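Local coordinates for protein hydrolase, haloacid dehalogenase-like family (Porphyromonas gingivalis, PDB 2I6X) that is a predicted hydrolase of the haloacid dehalogenase-like (HAD) superfamily, with no specific substrate assigned, at residues Gly164-Pro167 with Glu168-Leu171; Ser100-Asp104 with Tyr105-Leu109; Asp154-Leu157 with Glu158-Ala161. All coordinates share one frame; numbering follows the deposited sequence.

Contact 1. Residues Gly164-Pro167 with Glu168-Leu171; sequences GMKP and EETL
Met-165 and Thr-170 meet across a short 3-10 turn, which leads the chain from helix 153-163 into strand 170-173 of the parallel sheet in this Rossmann-like HAD fold. The two chains meet nearly perpendicular: Met-165, a selenomethionine here, lays CB 3.7 Å from Thr-170 OG1 and SE 3.9 Å from Thr-170 CG2. Its flexible, apolar chain suits a buried place beside Val-9 and Phe-188.

Lys-166 takes part with both its carbonyl and its aliphatic chain. Lys-166 O takes two bonds from opposite faces of the carbonyl plane, Glu-169 N at 2.9 Å and Thr-170 OG1 at 2.6 Å, while a water joins Lys-166 N to Glu-169 OE1. The long chain, suited to an exposed place, runs alongside Glu-169, but Lys-166 NZ stays 4.6 Å from Glu-169 OE2, unpaired with it.

Pro-167 suits the start of the turn, since its ring holds phi near -52° and the position needs no N-H. Glu-168, folded back at chi2 (-91°), brings OE2 to 3.9 Å from Pro-167 CD. Short, branched Thr-170 suits the strand entry, offering its methyl to Met-165 and its hydroxyl also to Asn-7; Thr-170 N donates to Pro-167 O at 3.1 Å.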
# COMPACT_ATOMS: atom_id res chain seq x y z
N GLY A 164 8.86 -6.10 16.53
CA GLY A 164 8.96 -7.28 17.40
C GLY A 164 7.86 -8.32 17.21
O GLY A 164 7.65 -9.16 18.07
N MSE A 165 7.16 -8.27 16.09
CA MSE A 165 6.14 -9.26 15.78
C MSE A 165 6.74 -10.62 15.45
O MSE A 165 7.71 -10.73 14.68
CB MSE A 165 5.25 -8.78 14.63
CG MSE A 165 5.96 -8.68 13.29
SE MSE A 165 4.79 -8.02 11.86
CE MSE A 165 4.32 -6.25 12.50
N LYS A 166 6.19 -11.66 16.06
CA LYS A 166 6.47 -13.04 15.66
C LYS A 166 5.59 -13.38 14.45
O LYS A 166 4.36 -13.22 14.50
CB LYS A 166 6.19 -14.00 16.83
CG LYS A 166 7.02 -13.69 18.06
CD LYS A 166 6.90 -14.76 19.11
CE LYS A 166 7.34 -14.22 20.46
NZ LYS A 166 7.36 -15.28 21.52
N PRO A 167 6.22 -13.80 13.33
CA PRO A 167 5.43 -14.18 12.13
C PRO A 167 4.32 -15.20 12.40
O PRO A 167 3.22 -15.08 11.86
CB PRO A 167 6.49 -14.72 11.16
CG PRO A 167 7.76 -14.05 11.60
CD PRO A 167 7.67 -13.92 13.09
N GLU A 168 4.57 -16.20 13.24
CA GLU A 168 3.54 -17.19 13.50
C GLU A 168 2.39 -16.66 14.36
O GLU A 168 1.40 -17.35 14.58
CB GLU A 168 4.11 -18.48 14.04
CG GLU A 168 4.55 -18.42 15.49
CD GLU A 168 6.02 -18.04 15.65
OE1 GLU A 168 6.63 -18.53 16.64
OE2 GLU A 168 6.55 -17.27 14.77
N GLU A 169 2.52 -15.43 14.85
CA GLU A 169 1.45 -14.82 15.61
C GLU A 169 0.81 -13.68 14.83
O GLU A 169 0.01 -12.92 15.36
CB GLU A 169 1.97 -14.30 16.94
CG GLU A 169 2.52 -15.38 17.86
CD GLU A 169 2.83 -14.85 19.25
OE1 GLU A 169 2.97 -13.61 19.39
OE2 GLU A 169 2.93 -15.66 20.19
N THR A 170 1.17 -13.57 13.56
CA THR A 170 0.78 -12.42 12.76
C THR A 170 -0.05 -12.84 11.56
O THR A 170 0.30 -13.78 10.87
CB THR A 170 2.03 -11.62 12.29
OG1 THR A 170 2.86 -11.34 13.44
CG2 THR A 170 1.63 -10.34 11.64
N LEU A 171 -1.16 -12.13 11.32
CA LEU A 171 -1.96 -12.33 10.11
C LEU A 171 -1.64 -11.24 9.09
O LEU A 171 -1.72 -10.06 9.40
CB LEU A 171 -3.45 -12.35 10.47
CG LEU A 171 -4.47 -12.43 9.34
CD1 LEU A 171 -4.30 -13.73 8.54
CD2 LEU A 171 -5.88 -12.33 9.92
O HOH W 1 4.07 -11.47 18.23

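Contact 2. Residues Ser100-Asp104 with Tyr105-Leu109; sequences SLRPD and YRLFL
Tyr-105 packs back against Leu-101 and Asp-104 where the chain, having left helix 92-101, turns into strand 106-111. At its root, Tyr-105 CB rests 3.6 Å from Asp-104 O. With CG beside the backbone N (chi1 -63°), the ring then folds over the preceding peptide: Asp-104 O lies over one face, 3.4 Å from Tyr-105 CG, and follows the CD1 side of the ring. On the other branch CD2 meets two parts of Leu-101, the carbonyl O near the ring plane at the edge and a methyl, Leu-101 CD2 lying 4.0 Å from Tyr-105 CD2. Further out, Tyr-105 CE2 lies 3.8 Å from Asp-104 CB. The hydroxyl at the tip extends past all of these contacts. An aromatic with a polar end thus suits a partly exposed place.

The backbone of the turn follows the same course, Leu-101 O receiving Asp-104 N at 3.1 Å and, weakly, Tyr-105 N at an N-H...O angle of 125°. Leu-107, buried on the strand, sets CD1 against Leu-101 CB at 3.9 Å and against Arg-102 CA at 3.8 Å. The chain of Arg-102, bent at chi2 and chi3, passes Leu-107 CD1 with its CD on the way to a salt bridge with Asp-138; Ser-135 O also takes a bond from it, and Asp-138 accepts from Leu-107 N. Such a tight return from a helix into a parallel strand is the alpha-to-beta connection of the Rossmann-like HAD core.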
# COMPACT_ATOMS: atom_id res chain seq x y z
N SER A 100 -11.82 -0.85 15.32
CA SER A 100 -12.35 -1.71 16.37
C SER A 100 -11.35 -2.77 16.83
O SER A 100 -11.48 -3.31 17.92
CB SER A 100 -13.66 -2.39 15.92
OG SER A 100 -13.43 -3.40 14.97
N LEU A 101 -10.35 -3.05 16.00
CA LEU A 101 -9.39 -4.09 16.30
C LEU A 101 -8.29 -3.62 17.24
O LEU A 101 -7.59 -4.43 17.81
CB LEU A 101 -8.78 -4.62 15.02
CG LEU A 101 -9.68 -5.46 14.11
CD1 LEU A 101 -8.87 -5.92 12.92
CD2 LEU A 101 -10.23 -6.64 14.85
N ARG A 102 -8.14 -2.30 17.40
CA ARG A 102 -6.92 -1.77 18.04
C ARG A 102 -6.72 -2.14 19.50
O ARG A 102 -5.57 -2.37 19.92
CB ARG A 102 -6.77 -0.25 17.88
CG ARG A 102 -5.36 0.24 18.28
CD ARG A 102 -4.34 0.26 17.13
NE ARG A 102 -4.17 1.64 16.66
CZ ARG A 102 -3.05 2.35 16.77
NH1 ARG A 102 -1.97 1.80 17.30
NH2 ARG A 102 -3.01 3.60 16.33
N PRO A 103 -7.78 -2.19 20.29
CA PRO A 103 -7.47 -2.58 21.66
C PRO A 103 -7.05 -4.05 21.82
O PRO A 103 -6.44 -4.38 22.82
CB PRO A 103 -8.78 -2.30 22.40
CG PRO A 103 -9.60 -1.44 21.49
CD PRO A 103 -9.21 -1.88 20.12
N ASP A 104 -7.38 -4.91 20.86
CA ASP A 104 -7.16 -6.35 21.04
C ASP A 104 -5.93 -6.87 20.28
O ASP A 104 -5.49 -7.97 20.51
CB ASP A 104 -8.40 -7.14 20.61
CG ASP A 104 -9.61 -6.91 21.53
OD1 ASP A 104 -9.95 -7.82 22.30
OD2 ASP A 104 -10.25 -5.84 21.47
N TYR A 105 -5.42 -6.07 19.36
CA TYR A 105 -4.36 -6.50 18.45
C TYR A 105 -3.41 -5.35 18.25
O TYR A 105 -3.80 -4.17 18.38
CB TYR A 105 -4.92 -6.92 17.07
CG TYR A 105 -5.85 -8.10 17.16
CD1 TYR A 105 -5.34 -9.41 17.20
CD2 TYR A 105 -7.24 -7.92 17.23
CE1 TYR A 105 -6.17 -10.50 17.32
CE2 TYR A 105 -8.10 -9.02 17.35
CZ TYR A 105 -7.56 -10.31 17.40
OH TYR A 105 -8.40 -11.41 17.53
N ARG A 106 -2.19 -5.72 17.91
CA ARG A 106 -1.25 -4.79 17.35
C ARG A 106 -1.46 -4.78 15.83
O ARG A 106 -1.51 -5.83 15.19
CB ARG A 106 0.15 -5.21 17.74
CG ARG A 106 0.42 -5.02 19.21
CD ARG A 106 1.85 -5.35 19.55
NE ARG A 106 2.80 -4.34 19.09
CZ ARG A 106 4.05 -4.61 18.71
NH1 ARG A 106 4.49 -5.87 18.69
NH2 ARG A 106 4.85 -3.62 18.31
N LEU A 107 -1.60 -3.58 15.27
CA LEU A 107 -2.00 -3.39 13.88
C LEU A 107 -0.92 -2.64 13.14
O LEU A 107 -0.38 -1.66 13.63
CB LEU A 107 -3.29 -2.57 13.81
CG LEU A 107 -4.48 -3.18 14.54
CD1 LEU A 107 -5.68 -2.27 14.45
CD2 LEU A 107 -4.81 -4.60 14.03
N PHE A 108 -0.61 -3.13 11.95
CA PHE A 108 0.46 -2.58 11.13
C PHE A 108 0.02 -2.46 9.68
O PHE A 108 -0.84 -3.21 9.24
CB PHE A 108 1.70 -3.46 11.27
CG PHE A 108 2.14 -3.63 12.69
CD1 PHE A 108 2.95 -2.68 13.31
CD2 PHE A 108 1.71 -4.74 13.43
CE1 PHE A 108 3.33 -2.82 14.63
CE2 PHE A 108 2.11 -4.89 14.75
CZ PHE A 108 2.91 -3.93 15.35
N LEU A 109 0.58 -1.49 8.97
CA LEU A 109 0.43 -1.41 7.53
C LEU A 109 1.77 -1.74 6.85
O LEU A 109 2.82 -1.22 7.24
CB LEU A 109 -0.07 -0.02 7.12
CG LEU A 109 -0.50 0.16 5.65
CD1 LEU A 109 -1.96 -0.25 5.42
CD2 LEU A 109 -0.25 1.61 5.16

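Contact 3. Residues Asp154-Leu157 with Glu158-Ala161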
# COMPACT_ATOMS: atom_id res chain seq x y z
N ASP A 154 13.75 -8.38 2.66
CA ASP A 154 14.30 -7.30 3.49
C ASP A 154 13.25 -6.39 4.12
O ASP A 154 13.37 -6.03 5.28
CB ASP A 154 15.49 -6.53 2.86
CG ASP A 154 15.18 -5.85 1.52
OD1 ASP A 154 16.19 -5.56 0.82
OD2 ASP A 154 14.00 -5.59 1.15
N ILE A 155 12.18 -6.08 3.39
CA ILE A 155 11.17 -5.16 3.93
C ILE A 155 10.36 -5.86 5.06
O ILE A 155 10.09 -5.25 6.09
CB ILE A 155 10.26 -4.51 2.83
CG1 ILE A 155 9.61 -3.22 3.39
CG2 ILE A 155 9.24 -5.57 2.22
CD1 ILE A 155 8.65 -2.44 2.44
N PHE A 156 10.01 -7.13 4.87
CA PHE A 156 9.45 -7.94 5.96
C PHE A 156 10.36 -8.01 7.19
O PHE A 156 9.87 -7.91 8.34
CB PHE A 156 9.13 -9.34 5.47
CG PHE A 156 7.98 -9.39 4.48
CD1 PHE A 156 6.68 -9.66 4.91
CD2 PHE A 156 8.19 -9.16 3.12
CE1 PHE A 156 5.60 -9.71 4.00
CE2 PHE A 156 7.12 -9.20 2.18
CZ PHE A 156 5.82 -9.47 2.62
N LEU A 157 11.66 -8.18 6.96
CA LEU A 157 12.59 -8.35 8.06
C LEU A 157 12.80 -7.05 8.87
O LEU A 157 12.90 -7.10 10.10
CB LEU A 157 13.92 -8.96 7.57
CG LEU A 157 13.86 -10.35 6.89
CD1 LEU A 157 15.25 -10.82 6.53
CD2 LEU A 157 13.26 -11.39 7.78
N GLU A 158 12.87 -5.91 8.19
CA GLU A 158 12.93 -4.62 8.86
C GLU A 158 11.70 -4.45 9.78
O GLU A 158 11.85 -4.12 10.96
CB GLU A 158 13.06 -3.47 7.86
CG GLU A 158 13.39 -2.14 8.53
CD GLU A 158 13.65 -0.98 7.56
OE1 GLU A 158 14.15 -1.24 6.46
OE2 GLU A 158 13.37 0.20 7.90
N MSE A 159 10.51 -4.72 9.23
CA MSE A 159 9.25 -4.71 9.95
C MSE A 159 9.24 -5.58 11.22
O MSE A 159 8.89 -5.10 12.31
CB MSE A 159 8.08 -5.12 9.03
CG MSE A 159 6.78 -5.28 9.80
SE MSE A 159 5.21 -5.57 8.66
CE MSE A 159 5.60 -7.44 8.15
N ILE A 160 9.61 -6.85 11.07
CA ILE A 160 9.81 -7.78 12.20
C ILE A 160 10.74 -7.23 13.27
O ILE A 160 10.37 -7.19 14.45
CB ILE A 160 10.27 -9.16 11.67
CG1 ILE A 160 9.18 -9.79 10.77
CG2 ILE A 160 10.69 -10.11 12.80
CD1 ILE A 160 9.71 -10.98 9.93
N ALA A 161 11.96 -6.83 12.88
CA ALA A 161 12.91 -6.23 13.81
C ALA A 161 12.34 -4.99 14.53
O ALA A 161 12.45 -4.86 15.75
CB ALA A 161 14.21 -5.88 13.10
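Phe-156 and Met-159 run out alongside each other in one direction from helix 153-163, three residues apart and therefore on one face. Met-159, a selenomethionine, starts out extended and then bends at chi3 (74°), which swings its methyl CE obliquely to the phenyl ring, 4.1 Å from Phe-156 CD1. A long, pliable side chain suits this buried place, where it also touches Leu-110 of the sheet. The ring of Phe-156 reaches further, meeting Phe-172 edge-to-face and touching helix 177-185.

Leu-157 and Ile-160 form a second such pair one step round the helix, toward the outside. Their outer methyls barely meet, Leu-157 CD2 lying 4.2 Å from Ile-160 CD1. Leu-157, branched only at CG, suits an exposed helix position, its CB leaving room for the backbone. The beta-branched Ile-160 sits closer in: with CG1 beside its own N (chi1 -62°), Ile-160 CG1 comes within 3.1 Å of Phe-156 O, a tight van der Waals contact.

Glu-158 extends away from both pairs to its salt-bridge partner, Lys-148. The backbone carries regular i to i+4 bonds, among them Ile-160 N to Phe-156 O at 2.9 Å with an N-H...O angle of 175°. The chemistry is that of an amphipathic helix: Phe-156 and Met-159, with Ile-155, hold to the sheet by shape and burial, Ile-160 reaches Pro-167, and the carboxylate of Glu-158 is paired with Lys-148, which probably offsets its charge.

Overall arrangement
Along the chain contact 2 comes first, then contact 3, then contact 1. Contact 3 lies on helix 153-163, and contact 1 is the turn that carries the chain from it into strand 170-173; their centres are about 11 Å apart, and Ile-160 touches Pro-167. Contact 2 enters strand 106-111 of the same five-stranded parallel sheet. Its centre is about 13 Å from that of contact 1, and Met-165 packs on Phe-108. Contacts 2 and 3, with centres about 19 Å apart, do not touch. Contacts 1 and 2 thus feed two strands on either side of strand 7-10 in one Rossmann-like core, where Met-159 packs helix 153-163 on the sheet and Met-165 bridges the two.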